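Local coordinates for protein alpha-2,3-sialyltransferase (Campylobacter jejuni, PDB 2P2V) that is the N-terminal part of a longer protein, binds a CMP-sialic acid analogue and probably transfers sialic acid from CMP-sialic acid in alpha-2,3 linkage, at residues Y43-R47 with I157-Y163; V152-A156 with A213-L217; P102-D108 with D280-M284. One frame throughout, in Å; residues are numbered along the deposited sequence.

Interactions 1 and 2 belong to the core, and both use helix 150-161. Its last turn and the residues that follow meet strand 44-48 of the parallel sheet in interaction 1; an earlier part lies beside helix 207-221 in interaction 2. The two touch, Phe46 CB lying 3.8 Å from Met154 SD. Interaction 2 is wholly apolar, whereas interaction 1 adds one tyrosine-carboxylate hydrogen bond at its edge. Interaction 3 lies apart, its centre about 28 and 25 Å from theirs, and joins a loop at the start of helix 107-116 to the C-terminal end of the chain. Partly exposed, it combines a weak serine-carboxylate hydrogen bond, a water bridge and a methionine sulphur against backbone atoms.

Interaction 1 (Y43-R47 with I157-Y163); sequences YDVFR and IAIALGY. With EDO (1,2-ethanediol), chain E.
Residues 43-47 lead into and follow strand 44-48 of the parallel sheet, with extended backbone angles. The C-terminal turn of helix 150-161 covers the sheet beside Asp44 and Phe46, the short axes 11.6 Å apart at closest and 141° apart in direction. Tyr43 turns its ring away, and its carbonyl O accepts a 3.1 Å hydrogen bond from O1 of an ethanediol. Asp44 (chi1 m) points at the other segment; Val45 points the opposite way. Phe46 (chi1 m), its CA 8.6 Å from Ala158 CA, does most of the packing: its CE2 lies 3.8 Å from Ala158 CB and 4.2 Å from Ile157 CG2, its CZ 3.9 Å from Tyr163 CE1. Gly162, with positive phi, ends the helix in a Schellman motif, so that Tyr163 (chi1 m) heads for the sheet, where its OH donates a 2.7 Å hydrogen bond to Asp44 OD2. Such helix-on-sheet packing is characteristic of alpha/beta folds: apolar contacts fill the interface, and one short hydrogen bond satisfies a carboxylate oxygen.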
loop_
_atom_site.group_PDB
_atom_site.type_symbol
_atom_site.label_atom_id
_atom_site.label_comp_id
_atom_site.label_asym_id
_atom_site.label_seq_id
_atom_site.Cartn_x
_atom_site.Cartn_y
_atom_site.Cartn_z
ATOM N N TYR A 43 -4.737 31.284 -24.372
ATOM C CA TYR A 43 -5.469 30.571 -23.347
ATOM C C TYR A 43 -5.527 29.065 -23.689
ATOM O O TYR A 43 -5.387 28.674 -24.846
ATOM C CB TYR A 43 -6.915 31.099 -23.201
ATOM C CG TYR A 43 -7.700 31.106 -24.498
ATOM C CD1 TYR A 43 -8.340 29.931 -24.968
ATOM C CD2 TYR A 43 -7.821 32.288 -25.267
ATOM C CE1 TYR A 43 -9.056 29.942 -26.147
ATOM C CE2 TYR A 43 -8.516 32.307 -26.449
ATOM C CZ TYR A 43 -9.143 31.140 -26.884
ATOM O OH TYR A 43 -9.832 31.140 -28.050
ATOM N N ASP A 44 -5.732 28.265 -22.639
ATOM C CA ASP A 44 -6.100 26.813 -22.748
ATOM C C ASP A 44 -7.574 26.752 -22.410
ATOM O O ASP A 44 -8.136 27.678 -21.828
ATOM C CB ASP A 44 -5.280 25.972 -21.735
ATOM C CG ASP A 44 -3.807 25.823 -22.141
ATOM O OD1 ASP A 44 -3.529 25.891 -23.334
ATOM O OD2 ASP A 44 -2.901 25.660 -21.281
ATOM N N VAL A 45 -8.245 25.631 -22.724
ATOM C CA VAL A 45 -9.665 25.542 -22.503
ATOM C C VAL A 45 -9.922 24.239 -21.670
ATOM O O VAL A 45 -9.318 23.213 -21.989
ATOM C CB VAL A 45 -10.380 25.330 -23.827
ATOM C CG1 VAL A 45 -11.814 25.190 -23.581
ATOM C CG2 VAL A 45 -10.134 26.536 -24.821
ATOM N N PHE A 46 -10.824 24.301 -20.690
ATOM C CA PHE A 46 -11.283 23.092 -19.958
ATOM C C PHE A 46 -12.759 22.922 -20.274
ATOM O O PHE A 46 -13.532 23.907 -20.295
ATOM C CB PHE A 46 -11.129 23.254 -18.450
ATOM C CG PHE A 46 -9.719 23.065 -17.895
ATOM C CD1 PHE A 46 -8.634 22.738 -18.683
ATOM C CD2 PHE A 46 -9.527 23.243 -16.520
ATOM C CE1 PHE A 46 -7.350 22.587 -18.095
ATOM C CE2 PHE A 46 -8.284 23.095 -15.926
ATOM C CZ PHE A 46 -7.189 22.752 -16.712
ATOM N N ARG A 47 -13.175 21.681 -20.557
ATOM C CA ARG A 47 -14.590 21.416 -20.779
ATOM C C ARG A 47 -14.981 20.224 -19.897
ATOM O O ARG A 47 -14.123 19.467 -19.430
ATOM C CB ARG A 47 -14.850 21.017 -22.242
ATOM C CG ARG A 47 -14.389 22.030 -23.369
ATOM C CD ARG A 47 -15.140 23.341 -23.230
ATOM N NE ARG A 47 -16.601 23.277 -23.356
ATOM C CZ ARG A 47 -17.260 23.305 -24.515
ATOM N NH1 ARG A 47 -16.610 23.351 -25.651
ATOM N NH2 ARG A 47 -18.586 23.310 -24.530
ATOM N N ILE A 157 -9.058 22.837 -10.034
ATOM C CA ILE A 157 -8.022 22.095 -10.710
ATOM C C ILE A 157 -7.050 23.066 -11.413
ATOM O O ILE A 157 -5.809 22.921 -11.299
ATOM C CB ILE A 157 -8.624 21.120 -11.787
ATOM C CG1 ILE A 157 -9.302 19.948 -11.067
ATOM C CG2 ILE A 157 -7.513 20.588 -12.688
ATOM C CD1 ILE A 157 -8.371 18.849 -10.580
ATOM N N ALA A 158 -7.627 24.029 -12.112
ATOM C CA ALA A 158 -6.817 25.057 -12.848
ATOM C C ALA A 158 -5.860 25.777 -11.885
ATOM O O ALA A 158 -4.649 25.903 -12.176
ATOM C CB ALA A 158 -7.715 26.034 -13.576
ATOM N N ILE A 159 -6.384 26.178 -10.731
ATOM C CA ILE A 159 -5.604 26.902 -9.695
ATOM C C ILE A 159 -4.522 26.015 -9.139
ATOM O O ILE A 159 -3.329 26.430 -9.045
ATOM C CB ILE A 159 -6.535 27.464 -8.613
ATOM C CG1 ILE A 159 -7.425 28.528 -9.242
ATOM C CG2 ILE A 159 -5.775 27.967 -7.387
ATOM C CD1 ILE A 159 -8.545 28.959 -8.407
ATOM N N ALA A 160 -4.877 24.738 -8.830
ATOM C CA ALA A 160 -3.832 23.829 -8.407
ATOM C C ALA A 160 -2.729 23.600 -9.434
ATOM O O ALA A 160 -1.612 23.308 -9.055
ATOM C CB ALA A 160 -4.383 22.494 -7.858
ATOM N N LEU A 161 -3.033 23.682 -10.726
ATOM C CA LEU A 161 -2.052 23.381 -11.735
ATOM C C LEU A 161 -1.266 24.645 -12.091
ATOM O O LEU A 161 -0.280 24.590 -12.839
ATOM C CB LEU A 161 -2.729 22.874 -12.991
ATOM C CG LEU A 161 -3.227 21.406 -12.844
ATOM C CD1 LEU A 161 -4.055 21.138 -14.062
ATOM C CD2 LEU A 161 -2.131 20.340 -12.641
ATOM N N GLY A 162 -1.731 25.765 -11.581
ATOM C CA GLY A 162 -0.904 26.998 -11.664
ATOM C C GLY A 162 -1.391 28.004 -12.685
ATOM O O GLY A 162 -0.647 28.930 -13.037
ATOM N N TYR A 163 -2.644 27.881 -13.145
ATOM C CA TYR A 163 -3.241 28.966 -13.908
ATOM C C TYR A 163 -3.617 30.119 -12.985
ATOM O O TYR A 163 -3.986 29.918 -11.802
ATOM C CB TYR A 163 -4.455 28.502 -14.696
ATOM C CG TYR A 163 -4.174 27.518 -15.818
ATOM C CD1 TYR A 163 -4.373 26.142 -15.624
ATOM C CD2 TYR A 163 -3.773 27.956 -17.084
ATOM C CE1 TYR A 163 -4.175 25.271 -16.614
ATOM C CE2 TYR A 163 -3.564 27.073 -18.105
ATOM C CZ TYR A 163 -3.794 25.709 -17.865
ATOM O OH TYR A 163 -3.597 24.804 -18.865
HETATM C C1 EDO E . -4.847 30.741 -27.405
HETATM O O1 EDO E . -3.664 30.008 -27.094
HETATM C C2 EDO E . -5.641 30.063 -28.488
HETATM O O2 EDO E . -5.983 31.104 -29.417
#

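Interaction 2 (V152-A156 with A213-L217); sequences VYMCA and ALKLL
In this Rossmann-like alpha/beta fold, helices 150-161 and 207-221 lie side by side, each leading towards the next strand of the parallel sheet (165-169 and 224-227). The two five-residue segments are helical throughout and run almost parallel, their axes 10.3 Å apart and 11° from alignment. Register is set by Val152 opposite Leu214 (CA-CA 6.4 Å) and Ala156 opposite Leu217 (CA-CA 7.0 Å). Val152 takes the t rotamer, which sends CG1 to within 3.8 Å of Ala213 CB and CG2 to within 4.0 Å of Leu214 CG. Cys155 is m, so its SG meets Leu214 CD2 at 3.6 Å. Both Leu214 and Leu217 adopt mt: Leu214 starts off sideways but its end swings in, while Leu217 points straight across. Tyr153 faces away, its hydroxyl bonded to Thr98 O. Phe133 of helix 131-144 packs on Ala156 and Leu217, and Cys155 rests on Ile166 and Leu168 of the sheet. The side chain of Val152 comes about 6 Å from the bound CMP-sialic acid analogue, so the Val152 end of this segment lies near the donor pocket. One methyl links three residues of the neighbouring helix: Leu217 CD1 is 3.9 Å from Ala156 N, 4.1 Å from Cys155 CB and 4.4 Å from Val152 CG1.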
loop_
_atom_site.group_PDB
_atom_site.type_symbol
_atom_site.label_atom_id
_atom_site.label_comp_id
_atom_site.label_asym_id
_atom_site.label_seq_id
_atom_site.Cartn_x
_atom_site.Cartn_y
_atom_site.Cartn_z
ATOM N N VAL A 152 -16.923 24.875 -10.879
ATOM C CA VAL A 152 -16.116 25.172 -9.705
ATOM C C VAL A 152 -14.982 24.180 -9.549
ATOM O O VAL A 152 -13.878 24.566 -9.323
ATOM C CB VAL A 152 -16.957 25.241 -8.396
ATOM C CG1 VAL A 152 -16.142 25.665 -7.159
ATOM C CG2 VAL A 152 -18.129 26.199 -8.562
ATOM N N TYR A 153 -15.248 22.876 -9.718
ATOM C CA TYR A 153 -14.185 21.880 -9.598
ATOM C C TYR A 153 -13.061 22.159 -10.581
ATOM O O TYR A 153 -11.887 22.110 -10.211
ATOM C CB TYR A 153 -14.802 20.462 -9.857
ATOM C CG TYR A 153 -13.881 19.325 -9.527
ATOM C CD1 TYR A 153 -13.979 18.672 -8.305
ATOM C CD2 TYR A 153 -12.925 18.896 -10.443
ATOM C CE1 TYR A 153 -13.098 17.645 -8.015
ATOM C CE2 TYR A 153 -12.039 17.879 -10.155
ATOM C CZ TYR A 153 -12.169 17.247 -8.953
ATOM O OH TYR A 153 -11.322 16.218 -8.651
ATOM N N MET A 154 -13.424 22.447 -11.830
ATOM C CA MET A 154 -12.455 22.746 -12.873
ATOM C C MET A 154 -11.625 23.986 -12.507
ATOM O O MET A 154 -10.405 24.038 -12.831
ATOM C CB MET A 154 -13.139 22.979 -14.228
ATOM C CG MET A 154 -13.658 21.644 -14.870
ATOM S SD MET A 154 -14.193 21.905 -16.565
ATOM C CE MET A 154 -15.657 22.807 -16.232
ATOM N N CYS A 155 -12.266 24.959 -11.870
ATOM C CA CYS A 155 -11.490 26.169 -11.381
ATOM C C CYS A 155 -10.417 25.783 -10.356
ATOM O O CYS A 155 -9.267 26.242 -10.424
ATOM C CB CYS A 155 -12.438 27.197 -10.754
ATOM S SG CYS A 155 -13.481 28.025 -11.962
ATOM N N ALA A 156 -10.797 24.941 -9.400
ATOM C CA ALA A 156 -9.885 24.439 -8.378
ATOM C C ALA A 156 -8.742 23.696 -9.044
ATOM O O ALA A 156 -7.554 23.890 -8.722
ATOM C CB ALA A 156 -10.700 23.524 -7.290
ATOM N N ALA A 213 -17.590 29.237 -2.887
ATOM C CA ALA A 213 -16.395 28.438 -3.153
ATOM C C ALA A 213 -15.494 29.137 -4.138
ATOM O O ALA A 213 -14.272 29.131 -3.981
ATOM C CB ALA A 213 -16.786 27.051 -3.684
ATOM N N LEU A 214 -16.082 29.705 -5.188
ATOM C CA LEU A 214 -15.279 30.460 -6.192
ATOM C C LEU A 214 -14.611 31.698 -5.588
ATOM O O LEU A 214 -13.449 31.996 -5.881
ATOM C CB LEU A 214 -16.170 30.904 -7.352
ATOM C CG LEU A 214 -16.536 29.868 -8.434
ATOM C CD1 LEU A 214 -17.653 30.411 -9.358
ATOM C CD2 LEU A 214 -15.309 29.450 -9.253
ATOM N N LYS A 215 -15.342 32.416 -4.757
ATOM C CA LYS A 215 -14.773 33.597 -4.061
ATOM C C LYS A 215 -13.655 33.182 -3.111
ATOM O O LYS A 215 -12.627 33.845 -3.000
ATOM C CB LYS A 215 -15.881 34.365 -3.332
ATOM C CG LYS A 215 -16.828 35.128 -4.293
ATOM C CD LYS A 215 -17.685 36.163 -3.544
ATOM C CE LYS A 215 -18.965 35.531 -2.910
ATOM N NZ LYS A 215 -20.163 36.492 -2.863
ATOM N N LEU A 216 -13.835 32.037 -2.448
ATOM C CA LEU A 216 -12.767 31.487 -1.607
ATOM C C LEU A 216 -11.517 31.099 -2.361
ATOM O O LEU A 216 -10.416 31.362 -1.875
ATOM C CB LEU A 216 -13.260 30.324 -0.728
ATOM C CG LEU A 216 -12.261 29.798 0.322
ATOM C CD1 LEU A 216 -11.904 30.924 1.362
ATOM C CD2 LEU A 216 -12.778 28.547 1.054
ATOM N N LEU A 217 -11.663 30.425 -3.512
ATOM C CA LEU A 217 -10.508 30.090 -4.339
ATOM C C LEU A 217 -9.746 31.358 -4.672
ATOM O O LEU A 217 -8.513 31.380 -4.611
ATOM C CB LEU A 217 -10.967 29.400 -5.637
ATOM C CG LEU A 217 -11.358 27.918 -5.438
ATOM C CD1 LEU A 217 -12.099 27.429 -6.712
ATOM C CD2 LEU A 217 -10.106 27.099 -5.136
#

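Interaction 3 (P102-D108 with D280-M284); sequences PFIESND and DNKIM. With EDO (1,2-ethanediol), chain G.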
loop_
_atom_site.group_PDB
_atom_site.type_symbol
_atom_site.label_atom_id
_atom_site.label_comp_id
_atom_site.label_asym_id
_atom_site.label_seq_id
_atom_site.Cartn_x
_atom_site.Cartn_y
_atom_site.Cartn_z
ATOM N N PRO A 102 -15.491 8.002 0.368
ATOM C CA PRO A 102 -15.974 6.639 0.037
ATOM C C PRO A 102 -17.487 6.500 -0.147
ATOM O O PRO A 102 -17.954 5.426 -0.589
ATOM C CB PRO A 102 -15.540 5.815 1.220
ATOM C CG PRO A 102 -15.507 6.833 2.405
ATOM C CD PRO A 102 -14.944 8.078 1.739
ATOM N N PHE A 103 -18.225 7.541 0.206
ATOM C CA PHE A 103 -19.651 7.620 -0.101
ATOM C C PHE A 103 -19.924 8.299 -1.435
ATOM O O PHE A 103 -21.098 8.473 -1.839
ATOM C CB PHE A 103 -20.438 8.247 1.078
ATOM C CG PHE A 103 -20.003 9.660 1.412
ATOM C CD1 PHE A 103 -18.953 9.866 2.308
ATOM C CD2 PHE A 103 -20.601 10.758 0.789
ATOM C CE1 PHE A 103 -18.512 11.188 2.626
ATOM C CE2 PHE A 103 -20.148 12.105 1.060
ATOM C CZ PHE A 103 -19.088 12.311 1.987
ATOM N N ILE A 104 -18.862 8.731 -2.126
ATOM C CA ILE A 104 -19.006 9.303 -3.446
ATOM C C ILE A 104 -18.376 8.409 -4.496
ATOM O O ILE A 104 -18.963 8.140 -5.552
ATOM C CB ILE A 104 -18.403 10.751 -3.542
ATOM C CG1 ILE A 104 -18.935 11.646 -2.416
ATOM C CG2 ILE A 104 -18.646 11.343 -4.943
ATOM C CD1 ILE A 104 -18.488 13.130 -2.491
ATOM N N GLU A 105 -17.160 7.950 -4.242
ATOM C CA GLU A 105 -16.419 7.064 -5.123
ATOM C C GLU A 105 -16.113 5.799 -4.347
ATOM O O GLU A 105 -15.555 5.836 -3.260
ATOM C CB GLU A 105 -15.106 7.693 -5.617
ATOM C CG GLU A 105 -15.280 9.045 -6.391
ATOM C CD GLU A 105 -14.818 10.245 -5.531
ATOM O OE1 GLU A 105 -14.096 9.995 -4.551
ATOM O OE2 GLU A 105 -15.197 11.406 -5.810
ATOM N N SER A 106 -16.489 4.654 -4.894
ATOM C CA SER A 106 -16.274 3.427 -4.149
ATOM C C SER A 106 -14.783 3.093 -4.042
ATOM O O SER A 106 -13.994 3.505 -4.894
ATOM C CB SER A 106 -16.976 2.262 -4.844
ATOM O OG SER A 106 -16.228 1.798 -5.957
ATOM N N ASN A 107 -14.402 2.329 -3.025
ATOM C CA ASN A 107 -13.006 1.860 -2.898
ATOM C C ASN A 107 -12.524 1.181 -4.147
ATOM O O ASN A 107 -11.412 1.447 -4.624
ATOM C CB ASN A 107 -12.864 0.881 -1.723
ATOM C CG ASN A 107 -13.077 1.535 -0.389
ATOM O OD1 ASN A 107 -13.215 2.770 -0.260
ATOM N ND2 ASN A 107 -13.068 0.705 0.649
ATOM N N ASP A 108 -13.364 0.300 -4.716
ATOM C CA ASP A 108 -12.950 -0.409 -5.918
ATOM C C ASP A 108 -12.792 0.512 -7.112
ATOM O O ASP A 108 -11.909 0.303 -7.886
ATOM C CB ASP A 108 -13.927 -1.513 -6.319
ATOM C CG ASP A 108 -13.734 -2.833 -5.495
ATOM O OD1 ASP A 108 -12.665 -3.053 -4.871
ATOM O OD2 ASP A 108 -14.682 -3.665 -5.510
ATOM N N ASP A 280 -21.580 -1.736 -5.838
ATOM C CA ASP A 280 -21.309 -0.718 -4.819
ATOM C C ASP A 280 -21.957 0.658 -5.024
ATOM O O ASP A 280 -21.934 1.473 -4.121
ATOM C CB ASP A 280 -19.822 -0.654 -4.422
ATOM C CG ASP A 280 -18.893 -0.834 -5.596
ATOM O OD1 ASP A 280 -18.082 -1.791 -5.587
ATOM O OD2 ASP A 280 -18.982 -0.012 -6.537
ATOM N N ASN A 281 -22.572 0.904 -6.176
ATOM C CA ASN A 281 -23.482 2.052 -6.291
ATOM C C ASN A 281 -24.767 1.771 -5.526
ATOM O O ASN A 281 -25.420 2.686 -5.032
ATOM C CB ASN A 281 -23.818 2.399 -7.753
ATOM C CG ASN A 281 -22.658 3.084 -8.484
ATOM O OD1 ASN A 281 -21.531 3.103 -7.996
ATOM N ND2 ASN A 281 -22.939 3.634 -9.665
ATOM N N LYS A 282 -25.126 0.493 -5.443
ATOM C CA LYS A 282 -26.296 0.052 -4.685
ATOM C C LYS A 282 -26.074 0.266 -3.183
ATOM O O LYS A 282 -26.984 0.745 -2.485
ATOM C CB LYS A 282 -26.596 -1.424 -4.976
ATOM C CG LYS A 282 -27.953 -1.902 -4.470
ATOM C CD LYS A 282 -28.050 -3.411 -4.572
ATOM C CE LYS A 282 -29.343 -3.944 -3.975
ATOM N NZ LYS A 282 -29.139 -5.356 -3.530
ATOM N N ILE A 283 -24.869 -0.082 -2.704
ATOM C CA ILE A 283 -24.440 0.147 -1.309
ATOM C C ILE A 283 -24.455 1.652 -0.959
ATOM O O ILE A 283 -25.095 2.060 0.020
ATOM C CB ILE A 283 -23.037 -0.490 -1.015
ATOM C CG1 ILE A 283 -23.076 -2.008 -1.234
ATOM C CG2 ILE A 283 -22.562 -0.148 0.400
ATOM C CD1 ILE A 283 -21.694 -2.683 -1.332
ATOM N N MET A 284 -23.751 2.465 -1.756
ATOM C CA MET A 284 -23.883 3.933 -1.704
ATOM C C MET A 284 -25.267 4.341 -2.276
ATOM O O MET A 284 -26.486 4.587 -2.393
ATOM C CB MET A 284 -22.736 4.638 -2.477
ATOM C CG MET A 284 -21.294 4.049 -2.288
ATOM S SD MET A 284 -19.939 4.865 -3.228
ATOM C CE MET A 284 -20.531 4.749 -4.920
HETATM C C1 EDO G . -17.922 5.314 -8.343
HETATM O O1 EDO G . -18.212 4.649 -7.104
HETATM C C2 EDO G . -19.140 6.158 -8.648
HETATM O O2 EDO G . -19.961 5.391 -9.506
HETATM O O HOH W 1 -15.860 -1.066 -3.621
#
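What stands out here is a methionine sulphur set among backbone atoms. Met284, the last modelled residue, lies at the C-terminal end of the chain and extends its side chain (mtm) into the curve of the loop before helix 107-116. Its SD lies 3.3 Å from Pro102 O, 3.9 Å from Phe103 C and 3.8 Å from Ser106 N, and its CE comes 3.8 Å from Ile104 O. This one residue provides the largest share of the buried area.

Ser106 is the N-cap of helix 107-116: its psi of 156° is extended, and its OG caps Phe109 N. The same OG makes a weak 3.3 Å hydrogen bond to Asp280 OD2. A water accepts from Asp108 N at 3.0 Å and donates to Asp280 OD1 at 3.1 Å, tying Asp280 to the first turn of the capped helix. An ethanediol, probably from the crystallisation liquor, bridges a second gap: Ser106 N donates to its O1 at 2.8 Å, and its O2 donates to Asn281 OD1 at 3.2 Å.

Glu105 turns away, its OE2 bonded to Phe99 N, and Phe103 packs against helix 131-144. Pro102 and Phe103 also touch Phe272 and Gly269 of the second subunit, so this loop lies at a subunit boundary of the assembly.

Two carboxylates approach closely, Asp108 OD2 to Asp280 OD1 at 3.9 Å, with no salt bridge between the segments to offset them. The direct polar bond is weak and water carries another, so the fit of Met284 to the loop makes up much of the join, with the ethanediol filling a gap in the crystal.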